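Local atomic coordinates of multi-copper Oxidase CueO (Ochrobactrum, PDB entry 6EVG), a protein that is a laccase-like multi-copper oxidase that oxidises lignin model compounds and lignosulfonate, probably passing the electrons through copper centres to dioxygen. Residues 423-428 and 472-477; 322-327 and 444-449; 26-31 and 67-72. All blocks are in the same frame, centred on the assembly; numbering follows the deposited sequence.

Interaction 1 (423-428 and 472-477)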
# COMPACT_ATOMS: atom_id res chain seq x y z
N GLU A 423 -6.53 -18.62 11.38
CA GLU A 423 -7.43 -18.04 12.37
C GLU A 423 -8.47 -17.18 11.65
O GLU A 423 -8.18 -16.65 10.57
CB GLU A 423 -6.68 -17.17 13.38
CG GLU A 423 -5.59 -17.88 14.15
CD GLU A 423 -4.94 -17.01 15.24
OE1 GLU A 423 -5.22 -15.78 15.26
OE2 GLU A 423 -4.21 -17.56 16.09
N ILE A 424 -9.63 -17.01 12.24
CA ILE A 424 -10.63 -16.03 11.77
C ILE A 424 -10.61 -14.86 12.69
O ILE A 424 -10.71 -15.04 13.91
CB ILE A 424 -12.05 -16.66 11.67
CG1 ILE A 424 -11.99 -17.77 10.63
CG2 ILE A 424 -13.05 -15.60 11.40
CD1 ILE A 424 -13.18 -18.68 10.55
N TRP A 425 -10.46 -13.67 12.13
CA TRP A 425 -10.48 -12.43 12.90
C TRP A 425 -11.73 -11.62 12.54
O TRP A 425 -11.96 -11.32 11.34
CB TRP A 425 -9.25 -11.61 12.63
CG TRP A 425 -7.96 -12.17 13.16
CD1 TRP A 425 -7.67 -13.45 13.54
CD2 TRP A 425 -6.75 -11.43 13.40
NE1 TRP A 425 -6.41 -13.55 14.06
CE2 TRP A 425 -5.82 -12.33 13.95
CE3 TRP A 425 -6.38 -10.11 13.17
CZ2 TRP A 425 -4.54 -11.93 14.35
CZ3 TRP A 425 -5.11 -9.70 13.57
CH2 TRP A 425 -4.23 -10.59 14.15
N ASP A 426 -12.50 -11.24 13.54
CA ASP A 426 -13.58 -10.25 13.49
C ASP A 426 -12.95 -8.88 13.64
O ASP A 426 -12.21 -8.65 14.61
CB ASP A 426 -14.62 -10.53 14.67
CG ASP A 426 -15.49 -11.74 14.44
OD1 ASP A 426 -16.12 -11.88 13.38
OD2 ASP A 426 -15.61 -12.61 15.33
N LEU A 427 -13.23 -7.96 12.74
CA LEU A 427 -12.74 -6.59 12.79
C LEU A 427 -13.89 -5.62 12.78
O LEU A 427 -14.79 -5.77 11.94
CB LEU A 427 -11.83 -6.33 11.56
CG LEU A 427 -10.61 -7.22 11.45
CD1 LEU A 427 -9.84 -6.94 10.16
CD2 LEU A 427 -9.67 -7.11 12.65
N THR A 428 -13.89 -4.65 13.69
CA THR A 428 -15.01 -3.71 13.82
C THR A 428 -14.52 -2.28 13.88
O THR A 428 -13.49 -1.99 14.51
CB THR A 428 -15.83 -4.05 15.10
OG1 THR A 428 -15.02 -4.17 16.21
CG2 THR A 428 -16.39 -5.32 15.05
N ILE A 472 -12.16 -11.95 8.48
CA ILE A 472 -11.04 -12.35 7.61
C ILE A 472 -10.48 -13.67 8.09
O ILE A 472 -10.51 -13.98 9.28
CB ILE A 472 -9.94 -11.27 7.49
CG1 ILE A 472 -9.24 -11.02 8.85
CG2 ILE A 472 -10.53 -9.99 6.93
CD1 ILE A 472 -8.01 -10.11 8.75
N LEU A 473 -9.95 -14.45 7.15
CA LEU A 473 -9.32 -15.75 7.36
C LEU A 473 -7.81 -15.53 7.19
O LEU A 473 -7.36 -15.28 6.07
CB LEU A 473 -9.89 -16.80 6.44
CG LEU A 473 -9.24 -18.18 6.52
CD1 LEU A 473 -9.48 -18.83 7.92
CD2 LEU A 473 -9.77 -19.09 5.42
N VAL A 474 -7.05 -15.57 8.27
CA VAL A 474 -5.60 -15.25 8.28
C VAL A 474 -4.78 -16.52 8.29
O VAL A 474 -5.08 -17.46 9.07
CB VAL A 474 -5.27 -14.40 9.52
CG1 VAL A 474 -3.83 -13.92 9.45
CG2 VAL A 474 -6.21 -13.24 9.72
N HIS A 475 -3.73 -16.54 7.48
CA HIS A 475 -2.78 -17.61 7.41
C HIS A 475 -1.42 -17.11 7.90
O HIS A 475 -0.85 -16.20 7.29
CB HIS A 475 -2.67 -18.17 6.00
CG HIS A 475 -1.90 -19.44 5.89
ND1 HIS A 475 -1.20 -19.77 4.78
CD2 HIS A 475 -1.75 -20.47 6.77
CE1 HIS A 475 -0.65 -20.96 4.95
NE2 HIS A 475 -1.00 -21.42 6.14
N PHE A 476 -0.91 -17.69 8.99
CA PHE A 476 0.33 -17.23 9.65
C PHE A 476 1.51 -18.00 9.12
O PHE A 476 2.10 -18.84 9.81
CB PHE A 476 0.19 -17.37 11.15
CG PHE A 476 -0.80 -16.41 11.72
CD1 PHE A 476 -0.42 -15.10 12.01
CD2 PHE A 476 -2.12 -16.79 11.93
CE1 PHE A 476 -1.34 -14.23 12.51
CE2 PHE A 476 -3.00 -15.88 12.43
CZ PHE A 476 -2.65 -14.60 12.71
N ASP A 477 1.86 -17.76 7.85
CA ASP A 477 2.84 -18.61 7.18
C ASP A 477 4.29 -18.20 7.34
O ASP A 477 5.19 -18.92 6.89
CB ASP A 477 2.52 -18.75 5.68
CG ASP A 477 2.53 -17.40 4.96
OD1 ASP A 477 1.83 -16.37 5.28
OD2 ASP A 477 3.32 -17.30 4.00
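W425 lays the five-membered ring of its indole over V474: methyl CG2 of V474 sits 4.0 Å from that ring's centroid and only 10° off the normal, a CH-pi contact over the face. CG of W425 stands beside its own backbone N (chi1 -70°), where the ring meets this methyl. F476, just beyond, packs on the same group of side chains, crossing W425 at about a right angle; CZ2 of W425 lies 3.7 Å from CZ of F476, at the edge of the phenyl ring and near its plane. The extended side chain of E423 crosses F476 at a similar angle, CD standing 3.6 Å from CE2. Its OE1 accepts from the indole NE1 of W425 over 2.8 Å, in the ring plane and almost straight (176°), through the anti lone pair; R333 also meets this oxygen in a salt bridge. On the sheet face opposite E423, W425 and V474, CG1 of I424 packs on CD1 of L473 at 3.8 Å.

The two backbones run antiparallel in the third cupredoxin domain. E423 and V474 form a hydrogen-bonded pair, with N of V474 to O of E423 at 2.8 Å; W425 and I472 form another. The buried carboxylate is probably held ionised by R333, while its bond to NE1 probably helps to fix how the indole lies among V474, F476 and the edge-to-face partner F488.

Interaction 2 (322-327 and 444-449)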
# COMPACT_ATOMS: atom_id res chain seq x y z
N ASP A 322 -8.60 -20.70 -4.85
CA ASP A 322 -9.98 -21.17 -4.72
C ASP A 322 -10.69 -20.47 -3.56
O ASP A 322 -10.13 -19.67 -2.90
CB ASP A 322 -10.02 -22.69 -4.54
CG ASP A 322 -9.39 -23.44 -5.76
OD1 ASP A 322 -9.69 -23.05 -6.90
OD2 ASP A 322 -8.58 -24.35 -5.56
N ALA A 323 -11.99 -20.77 -3.34
CA ALA A 323 -12.77 -20.12 -2.29
C ALA A 323 -12.11 -20.42 -0.95
O ALA A 323 -11.60 -21.51 -0.72
CB ALA A 323 -14.19 -20.68 -2.31
N PRO A 324 -12.16 -19.49 -0.02
CA PRO A 324 -11.57 -19.74 1.30
C PRO A 324 -12.34 -20.81 2.06
O PRO A 324 -13.56 -20.96 1.93
CB PRO A 324 -11.69 -18.37 1.97
CG PRO A 324 -12.76 -17.66 1.28
CD PRO A 324 -12.78 -18.16 -0.11
N ASP A 325 -11.60 -21.54 2.88
CA ASP A 325 -12.20 -22.58 3.70
C ASP A 325 -12.18 -22.27 5.22
O ASP A 325 -11.12 -22.43 5.87
CB ASP A 325 -11.48 -23.89 3.43
CG ASP A 325 -12.11 -25.07 4.22
OD1 ASP A 325 -13.15 -24.86 4.91
OD2 ASP A 325 -11.59 -26.16 4.11
N GLU A 326 -13.29 -21.74 5.75
CA GLU A 326 -13.35 -21.35 7.17
C GLU A 326 -13.13 -22.48 8.12
O GLU A 326 -12.72 -22.25 9.27
CB GLU A 326 -14.74 -20.77 7.51
CG GLU A 326 -15.05 -19.48 6.79
CD GLU A 326 -16.31 -18.80 7.31
OE1 GLU A 326 -16.66 -18.96 8.53
OE2 GLU A 326 -16.93 -18.09 6.47
N LYS A 327 -13.32 -23.72 7.65
CA LYS A 327 -13.15 -24.88 8.52
C LYS A 327 -11.71 -25.11 8.94
O LYS A 327 -11.46 -25.83 9.89
CB LYS A 327 -13.62 -26.16 7.86
CG LYS A 327 -15.12 -26.21 7.64
CD LYS A 327 -15.60 -27.49 6.93
CE LYS A 327 -14.96 -27.73 5.55
NZ LYS A 327 -15.39 -26.76 4.51
N ARG A 444 -7.72 -13.90 3.56
CA ARG A 444 -8.87 -13.89 2.66
C ARG A 444 -10.02 -13.20 3.35
O ARG A 444 -10.34 -13.55 4.50
CB ARG A 444 -9.31 -15.31 2.26
CG ARG A 444 -8.23 -16.20 1.70
CD ARG A 444 -7.70 -15.77 0.35
NE ARG A 444 -8.70 -15.78 -0.72
CZ ARG A 444 -9.15 -16.88 -1.32
NH1 ARG A 444 -8.73 -18.09 -1.01
NH2 ARG A 444 -10.04 -16.73 -2.32
N ILE A 445 -10.68 -12.25 2.71
CA ILE A 445 -11.86 -11.63 3.28
C ILE A 445 -13.03 -12.65 3.14
O ILE A 445 -13.35 -13.11 2.06
CB ILE A 445 -12.20 -10.32 2.59
CG1 ILE A 445 -11.07 -9.31 2.75
CG2 ILE A 445 -13.53 -9.78 3.10
CD1 ILE A 445 -11.21 -8.05 1.95
N LEU A 446 -13.63 -12.97 4.28
CA LEU A 446 -14.83 -13.83 4.33
C LEU A 446 -16.11 -13.09 4.20
O LEU A 446 -17.05 -13.56 3.53
CB LEU A 446 -14.84 -14.65 5.64
CG LEU A 446 -13.67 -15.54 5.89
CD1 LEU A 446 -13.78 -16.15 7.28
CD2 LEU A 446 -13.49 -16.63 4.86
N SER A 447 -16.22 -11.94 4.80
CA SER A 447 -17.46 -11.15 4.80
C SER A 447 -17.16 -9.70 5.08
O SER A 447 -16.20 -9.40 5.83
CB SER A 447 -18.47 -11.72 5.79
OG SER A 447 -18.10 -11.49 7.13
N LEU A 448 -17.98 -8.82 4.54
CA LEU A 448 -17.96 -7.39 4.78
C LEU A 448 -19.41 -7.03 5.12
O LEU A 448 -20.30 -7.17 4.27
CB LEU A 448 -17.50 -6.63 3.53
CG LEU A 448 -16.08 -6.98 3.04
CD1 LEU A 448 -15.87 -6.46 1.64
CD2 LEU A 448 -15.05 -6.44 3.99
N ASN A 449 -19.67 -6.61 6.34
CA ASN A 449 -21.03 -6.26 6.76
C ASN A 449 -22.02 -7.38 6.46
O ASN A 449 -23.17 -7.10 6.04
CB ASN A 449 -21.43 -4.89 6.26
CG ASN A 449 -20.59 -3.84 6.89
OD1 ASN A 449 -20.44 -3.75 8.12
ND2 ASN A 449 -19.92 -3.06 6.02
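R444 grips the backbone of D322 end-on: NH1 and NH2 both donate to O of D322, at 2.8 Å from NH1 and 3.0 Å from NH2. The oxygen lies in the guanidinium plane. NH1 arrives nearly along the C=O axis, whereas NH2 stands 35° above the carbonyl plane. Bends at chi2 (-67°) and chi3 (-62°) turn the arginine chain back, bringing one guanidinium face against P324, whose CD is 3.8 Å from NH2. NH2 also donates to O of S458, and W460 gives the cation a pi partner. An alanine in place of R444 would probably leave the D322 carbonyl without its two guanidinium donors and the ring of P324 without the flat group it covers.

While R444 is buried, the other side of the contact faces solvent and is purely aliphatic. P324 and L446 lie alongside and point opposite ways, CG of P324 reaching CD2 of L446 at 3.8 Å, and the chain of exposed E326 lies against L446, CG 3.6 Å from CD1. L446 and S447 both face E471 in a classic beta bulge on strand 442-448, an outermost strand of its sheet in the third cupredoxin domain.

Interaction 3 (26-31 and 67-72)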
# COMPACT_ATOMS: atom_id res chain seq x y z
N PRO A 26 8.43 5.43 -12.17
CA PRO A 26 9.51 4.96 -11.25
C PRO A 26 10.57 4.24 -12.08
O PRO A 26 10.21 3.38 -12.92
CB PRO A 26 8.78 4.02 -10.29
CG PRO A 26 7.37 4.54 -10.30
CD PRO A 26 7.13 4.92 -11.75
N PRO A 27 11.86 4.49 -11.86
CA PRO A 27 12.84 3.76 -12.63
C PRO A 27 12.79 2.26 -12.30
O PRO A 27 12.63 1.88 -11.15
CB PRO A 27 14.15 4.39 -12.17
CG PRO A 27 13.88 5.35 -11.21
CD PRO A 27 12.44 5.52 -10.99
N LEU A 28 13.01 1.44 -13.31
CA LEU A 28 13.03 -0.01 -13.12
C LEU A 28 14.39 -0.43 -12.60
O LEU A 28 15.43 -0.10 -13.23
CB LEU A 28 12.76 -0.68 -14.46
CG LEU A 28 12.85 -2.17 -14.53
CD1 LEU A 28 11.81 -2.86 -13.65
CD2 LEU A 28 12.72 -2.69 -15.97
N VAL A 29 14.40 -1.18 -11.50
CA VAL A 29 15.65 -1.68 -10.93
C VAL A 29 15.52 -3.18 -10.77
O VAL A 29 14.55 -3.68 -10.17
CB VAL A 29 15.97 -0.99 -9.60
CG1 VAL A 29 17.19 -1.64 -8.93
CG2 VAL A 29 16.20 0.49 -9.81
N GLU A 30 16.51 -3.91 -11.27
CA GLU A 30 16.61 -5.36 -11.11
C GLU A 30 17.94 -5.69 -10.43
O GLU A 30 18.87 -4.88 -10.46
CB GLU A 30 16.50 -6.06 -12.48
CG GLU A 30 15.14 -5.82 -13.10
CD GLU A 30 15.04 -6.27 -14.53
OE1 GLU A 30 15.77 -5.74 -15.41
OE2 GLU A 30 14.26 -7.20 -14.85
N PRO A 31 18.06 -6.86 -9.80
CA PRO A 31 19.34 -7.21 -9.15
C PRO A 31 20.49 -7.14 -10.15
O PRO A 31 20.37 -7.56 -11.31
CB PRO A 31 19.09 -8.62 -8.66
CG PRO A 31 17.56 -8.69 -8.44
CD PRO A 31 17.03 -7.91 -9.62
N LEU A 67 10.85 1.14 -9.00
CA LEU A 67 10.12 -0.14 -9.05
C LEU A 67 11.16 -1.23 -9.17
O LEU A 67 11.88 -1.31 -10.16
CB LEU A 67 9.10 -0.15 -10.18
CG LEU A 67 8.21 -1.43 -10.20
CD1 LEU A 67 6.82 -1.13 -10.64
CD2 LEU A 67 8.83 -2.56 -10.96
N VAL A 68 11.29 -2.00 -8.09
CA VAL A 68 12.21 -3.14 -8.02
C VAL A 68 11.47 -4.37 -8.54
O VAL A 68 10.41 -4.72 -8.05
CB VAL A 68 12.68 -3.37 -6.57
CG1 VAL A 68 13.61 -4.57 -6.50
CG2 VAL A 68 13.32 -2.13 -6.02
N ARG A 69 12.01 -5.01 -9.59
CA ARG A 69 11.39 -6.21 -10.15
C ARG A 69 12.22 -7.44 -9.80
O ARG A 69 13.44 -7.47 -10.11
CB ARG A 69 11.24 -6.07 -11.64
CG ARG A 69 10.46 -7.23 -12.25
CD ARG A 69 9.83 -6.85 -13.59
NE ARG A 69 10.87 -6.74 -14.51
CZ ARG A 69 10.79 -6.19 -15.76
NH1 ARG A 69 9.67 -5.65 -16.25
NH2 ARG A 69 11.85 -6.23 -16.54
N LEU A 70 11.62 -8.37 -9.09
CA LEU A 70 12.23 -9.58 -8.60
C LEU A 70 11.56 -10.79 -9.18
O LEU A 70 10.34 -10.85 -9.32
CB LEU A 70 12.09 -9.62 -7.09
CG LEU A 70 12.70 -8.44 -6.32
CD1 LEU A 70 12.43 -8.59 -4.85
CD2 LEU A 70 14.15 -8.24 -6.61
N LYS A 71 12.36 -11.81 -9.50
CA LYS A 71 11.86 -13.07 -10.04
C LYS A 71 11.59 -14.05 -8.92
O LYS A 71 12.44 -14.24 -8.04
CB LYS A 71 12.83 -13.65 -11.01
CG LYS A 71 13.03 -12.81 -12.24
CD LYS A 71 13.98 -13.42 -13.23
CE LYS A 71 15.39 -13.36 -12.77
NZ LYS A 71 16.32 -13.46 -13.95
N ASN A 72 10.43 -14.72 -8.94
CA ASN A 72 10.19 -15.78 -8.02
C ASN A 72 11.34 -16.78 -8.14
O ASN A 72 11.81 -17.10 -9.25
CB ASN A 72 8.85 -16.46 -8.31
CG ASN A 72 8.37 -17.27 -7.16
OD1 ASN A 72 8.52 -16.91 -6.00
ND2 ASN A 72 7.80 -18.44 -7.51
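A short parallel strand pairing near the N-terminus adds residues 28-29 to the edge of a sheet in the first cupredoxin domain, beside strand 67-71. L28 pairs with L67 and V29 with V68. Three backbone bonds join the strands: N of L67 donates to O of P27, N of V29 to O of L67, and N of R69 to O of V29, each 2.9 Å long. V29 and V68 both lie on V37 of strand 36-46, so their face of the sheet looks into the domain.

At either end of the pairing a proline packs on a leucine: CB of P26 meets CB of L67 at 4.2 Å, and CG of P31 meets CD2 of L70 at 3.9 Å. R69 packs beside L28, with CG anti to its backbone N (chi1 -174°) and the chain bent at chi3. L28 crosses it obliquely and sets CD2 over one guanidinium face, offset toward the rim and 3.7 Å from NH2. E30 runs alongside R69, pointing the same way, and makes a salt bridge at the guanidinium edge. The carboxylate and guanidinium planes are 70° apart, and NH2 of R69 reaches OE2 of E30 at 3.1 Å from well above the carboxylate plane.

How the interactions relate
Interactions 1 and 2 are neighbours in one sheet, their centres 9 Å apart. Strand 469-475 pairs with strand 422-428 on one flank and with strand 442-448 on the other, and N of L473 lies 2.8 Å from O of R444, a probable hydrogen bond. The 322-327 segment also reaches interaction 1, O of E326 being 3.8 Å from CD1 of I424. The side chain of L427 in interaction 1 is about 11 Å from a bound copper ion; H434, C490 and H495 form the copper site seen in the same domain. Interaction 3 stands apart in the first domain, its centre about 31 Å from that of interaction 1 and about 32 Å from that of interaction 2.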